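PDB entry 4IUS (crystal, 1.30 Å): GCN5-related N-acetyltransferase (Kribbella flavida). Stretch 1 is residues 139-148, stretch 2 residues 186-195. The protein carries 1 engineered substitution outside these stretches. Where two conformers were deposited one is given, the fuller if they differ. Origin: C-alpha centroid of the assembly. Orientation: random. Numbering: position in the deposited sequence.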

# COMPACT_ATOMS: atom_id res chain seq x y z
N ALA A 139 11.15 8.84 -9.61
CA ALA A 139 11.08 10.24 -9.96
C ALA A 139 9.71 10.58 -10.54
O ALA A 139 9.17 11.66 -10.23
N ILE A 140 9.15 9.73 -11.40
CA ILE A 140 7.84 10.02 -12.00
C ILE A 140 6.76 10.03 -10.95
O ILE A 140 5.92 10.92 -10.95
N ALA A 141 6.78 9.05 -10.04
CA ALA A 141 5.79 8.92 -8.95
C ALA A 141 6.05 9.87 -7.78
O ALA A 141 5.21 10.00 -6.94
N GLY A 142 7.19 10.54 -7.73
CA GLY A 142 7.77 11.08 -6.50
C GLY A 142 7.04 12.06 -5.64
O GLY A 142 7.30 12.13 -4.44
N ASP A 143 6.22 12.90 -6.25
CA ASP A 143 5.48 13.93 -5.51
C ASP A 143 4.13 13.40 -5.00
O ASP A 143 3.48 14.05 -4.18
N ALA A 144 3.77 12.18 -5.41
CA ALA A 144 2.55 11.53 -4.95
C ALA A 144 2.71 11.00 -3.50
O ALA A 144 3.79 10.60 -3.09
N TYR A 145 1.62 10.95 -2.78
CA TYR A 145 1.58 10.37 -1.43
C TYR A 145 1.77 8.86 -1.53
O TYR A 145 0.97 8.18 -2.17
N GLU A 146 2.81 8.36 -0.88
CA GLU A 146 3.16 6.96 -0.97
C GLU A 146 3.81 6.47 0.28
O GLU A 146 4.87 6.92 0.60
N THR A 147 3.16 5.55 0.99
CA THR A 147 3.70 5.07 2.27
C THR A 147 3.98 3.57 2.29
O THR A 147 4.52 3.05 3.27
N ASP A 148 3.70 2.88 1.18
CA ASP A 148 3.92 1.43 1.09
C ASP A 148 5.08 1.13 0.15
O ASP A 148 5.78 2.05 -0.30
N THR A 186 -0.60 -9.06 -3.62
CA THR A 186 0.26 -7.92 -3.87
C THR A 186 -0.56 -6.63 -3.76
O THR A 186 -1.74 -6.64 -4.03
N GLU A 187 0.11 -5.54 -3.38
CA GLU A 187 -0.40 -4.21 -3.46
C GLU A 187 0.19 -3.51 -4.67
O GLU A 187 1.41 -3.51 -4.82
N VAL A 188 -0.65 -2.90 -5.49
CA VAL A 188 -0.20 -2.05 -6.58
C VAL A 188 -0.21 -0.62 -6.05
O VAL A 188 -1.20 -0.17 -5.46
N ALA A 189 0.91 0.08 -6.20
CA ALA A 189 1.10 1.40 -5.61
C ALA A 189 2.14 2.13 -6.44
O ALA A 189 2.55 1.68 -7.50
N GLY A 190 2.54 3.29 -6.01
CA GLY A 190 3.56 4.03 -6.73
C GLY A 190 3.12 4.46 -8.11
O GLY A 190 3.94 4.60 -9.01
N VAL A 191 1.83 4.72 -8.30
CA VAL A 191 1.30 5.07 -9.59
C VAL A 191 1.54 6.56 -9.80
O VAL A 191 1.26 7.38 -8.93
N GLY A 192 2.06 6.93 -10.97
CA GLY A 192 2.15 8.32 -11.33
C GLY A 192 2.36 8.54 -12.79
O GLY A 192 2.71 7.64 -13.53
N THR A 193 2.15 9.78 -13.20
CA THR A 193 2.44 10.24 -14.54
C THR A 193 3.12 11.57 -14.49
O THR A 193 2.87 12.37 -13.57
N LEU A 194 3.98 11.83 -15.44
CA LEU A 194 4.53 13.19 -15.55
C LEU A 194 3.39 14.20 -15.74
O LEU A 194 2.40 13.93 -16.40
N HIS A 195 3.53 15.37 -15.16
CA HIS A 195 2.53 16.41 -15.24
C HIS A 195 2.18 16.76 -16.68
O HIS A 195 1.00 16.98 -17.02

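The two stretches belong to one chain and bury 424 Å² between them. Stretch 1 enters as the last part of a helix, makes a type I turn from Ala 141 to Ala 144, and continues as loop. Stretch 2 continues a strand that began earlier and runs to Thr 193; Leu 194 and His 195 follow. No clear hydrogen bond links the stretches, so the contact rests mainly on packing.

Ile 140 covers the far end of the strand and is buried. Its CA-to-CB bond points sideways, and the branches make the contact. Chi1 is m (-63°) and chi2 is t (163°). In this conformation Ile 140 CG2 lies along the backbone of stretch 2, 3.7 Å from Gly 192 O and 3.9 Å from Thr 193 CA. Ile 140 CG2 is also 3.9 Å from Leu 194 N, and Ile 140 CG1 lies 4.0 Å from Leu 194 CD2. Leu 194 is m at chi1 (-72°) and t at chi2 (179°). Its CB also leaves sideways, but its end comes nearer, with CD2 facing the isoleucine. This is an apolar side-chain contact.

Thr 193 points away, with chi1 at 81° (p). It meets Ile 140 through its backbone.

Ala 141 sits where the backbones come close. Ala 141 CA is 4.4 Å from Gly 192 CA, and Ala 141 CB is 3.5 Å from Gly 190 O. The lack of a side chain at Gly 192 permits this approach. A CB on Gly 192 would point toward stretch 1, 3.0 Å from Ala 141 CA, which is a clash. A CB on Gly 192 would also be tight against Ile 140 O, at 3.3 Å. The turn is held by the backbone hydrogen bond from Ala 144 N to Ala 141 O, 3.0 Å. Ala 144 then points its CB toward the strand, with Ala 144 CB 4.4 Å from Val 191 O. Val 191 itself is t (-178°) and points away.

Gly 190 has a positive phi of 65°, which by itself favours glycine. Beside it lies Glu 146, deposited in two conformers, one of which is described here. Its CB points toward the strand, but chi1 (-135°) and chi2 (-127°) both fall between wells. Glu 146 OE2 reaches 3.8 Å from Ala 189 CB and 3.4 Å from Gly 190 N. The angle at the nitrogen is poor, so this is no hydrogen bond. Ala 189 also points toward stretch 1.

The closest contact is between two acids. Glu 187 is buried and extended, with chi1 t (-177°) and chi2 t (-171°), so its carboxylate is carried toward Asp 148. Asp 148, also in two conformers, is m (-78°) and points toward the strand. Asp 148 OD2 lies 2.5 Å from Glu 187 OE1. Oxygens this close suggest that an acid group holds a proton. Asp 148 OD1 is hydrogen-bonded elsewhere in the structure.

Tyr 145, Thr 147, Thr 186 and Val 188 are out of reach of the opposing stretch.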

# COMPACT_ATOMS: atom_id res chain seq x y z
CB ALA A 139 12.18 10.63 -10.92
CB ILE A 140 7.52 9.06 -13.16
CG1 ILE A 140 8.52 9.21 -14.31
CG2 ILE A 140 6.06 9.17 -13.55
CD1 ILE A 140 8.50 8.04 -15.28
CB ALA A 141 5.81 7.50 -8.44
CB ASP A 143 5.34 15.22 -6.35
CG ASP A 143 4.63 15.02 -7.69
OD1 ASP A 143 4.65 13.91 -8.26
OD2 ASP A 143 4.04 16.02 -8.19
CB ALA A 144 2.17 10.40 -5.91
CB TYR A 145 0.22 10.66 -0.75
CG TYR A 145 0.14 10.19 0.70
CD1 TYR A 145 0.61 11.00 1.75
CD2 TYR A 145 -0.40 8.95 1.03
CE1 TYR A 145 0.55 10.56 3.08
CE2 TYR A 145 -0.47 8.51 2.35
CZ TYR A 145 0.01 9.31 3.38
OH TYR A 145 -0.05 8.89 4.69
CB GLU A 146 4.17 6.78 -2.06
CG GLU A 146 3.82 5.62 -2.91
CD GLU A 146 4.92 4.64 -3.08
OE1 GLU A 146 6.13 5.02 -3.00
OE2 GLU A 146 4.55 3.48 -3.32
CB THR A 147 2.81 5.47 3.46
OG1 THR A 147 1.48 4.98 3.29
CG2 THR A 147 2.81 6.99 3.66
CB ASP A 148 2.61 0.70 0.71
CG ASP A 148 1.65 0.55 1.90
OD1 ASP A 148 2.03 1.04 3.00
OD2 ASP A 148 0.55 -0.04 1.78
CB THR A 186 0.93 -8.00 -5.27
OG1 THR A 186 1.94 -6.97 -5.37
CG2 THR A 186 -0.07 -7.86 -6.40
CB GLU A 187 -0.09 -3.42 -2.19
CG GLU A 187 -0.69 -2.02 -2.26
CD GLU A 187 -0.29 -1.06 -1.15
OE1 GLU A 187 0.50 -1.47 -0.30
OE2 GLU A 187 -0.80 0.10 -1.16
CB VAL A 188 -1.07 -2.23 -7.84
CG1 VAL A 188 -0.69 -1.22 -8.90
CG2 VAL A 188 -0.90 -3.65 -8.38
CB ALA A 189 1.53 1.29 -4.13
CB VAL A 191 -0.21 4.75 -9.75
CG1 VAL A 191 -0.72 5.10 -11.16
CG2 VAL A 191 -0.44 3.28 -9.47
CB THR A 193 1.19 10.38 -15.41
OG1 THR A 193 0.53 11.62 -15.13
CG2 THR A 193 0.25 9.19 -15.22
CB LEU A 194 5.47 13.26 -16.73
CG LEU A 194 6.81 12.54 -16.57
CD1 LEU A 194 7.57 12.74 -17.90
CD2 LEU A 194 7.60 12.99 -15.33
CB HIS A 195 3.02 17.64 -14.46
CG HIS A 195 2.01 18.72 -14.36
ND1 HIS A 195 0.93 18.61 -13.60
CD2 HIS A 195 1.92 19.92 -15.03
CE1 HIS A 195 0.18 19.73 -13.74
NE2 HIS A 195 0.79 20.52 -14.63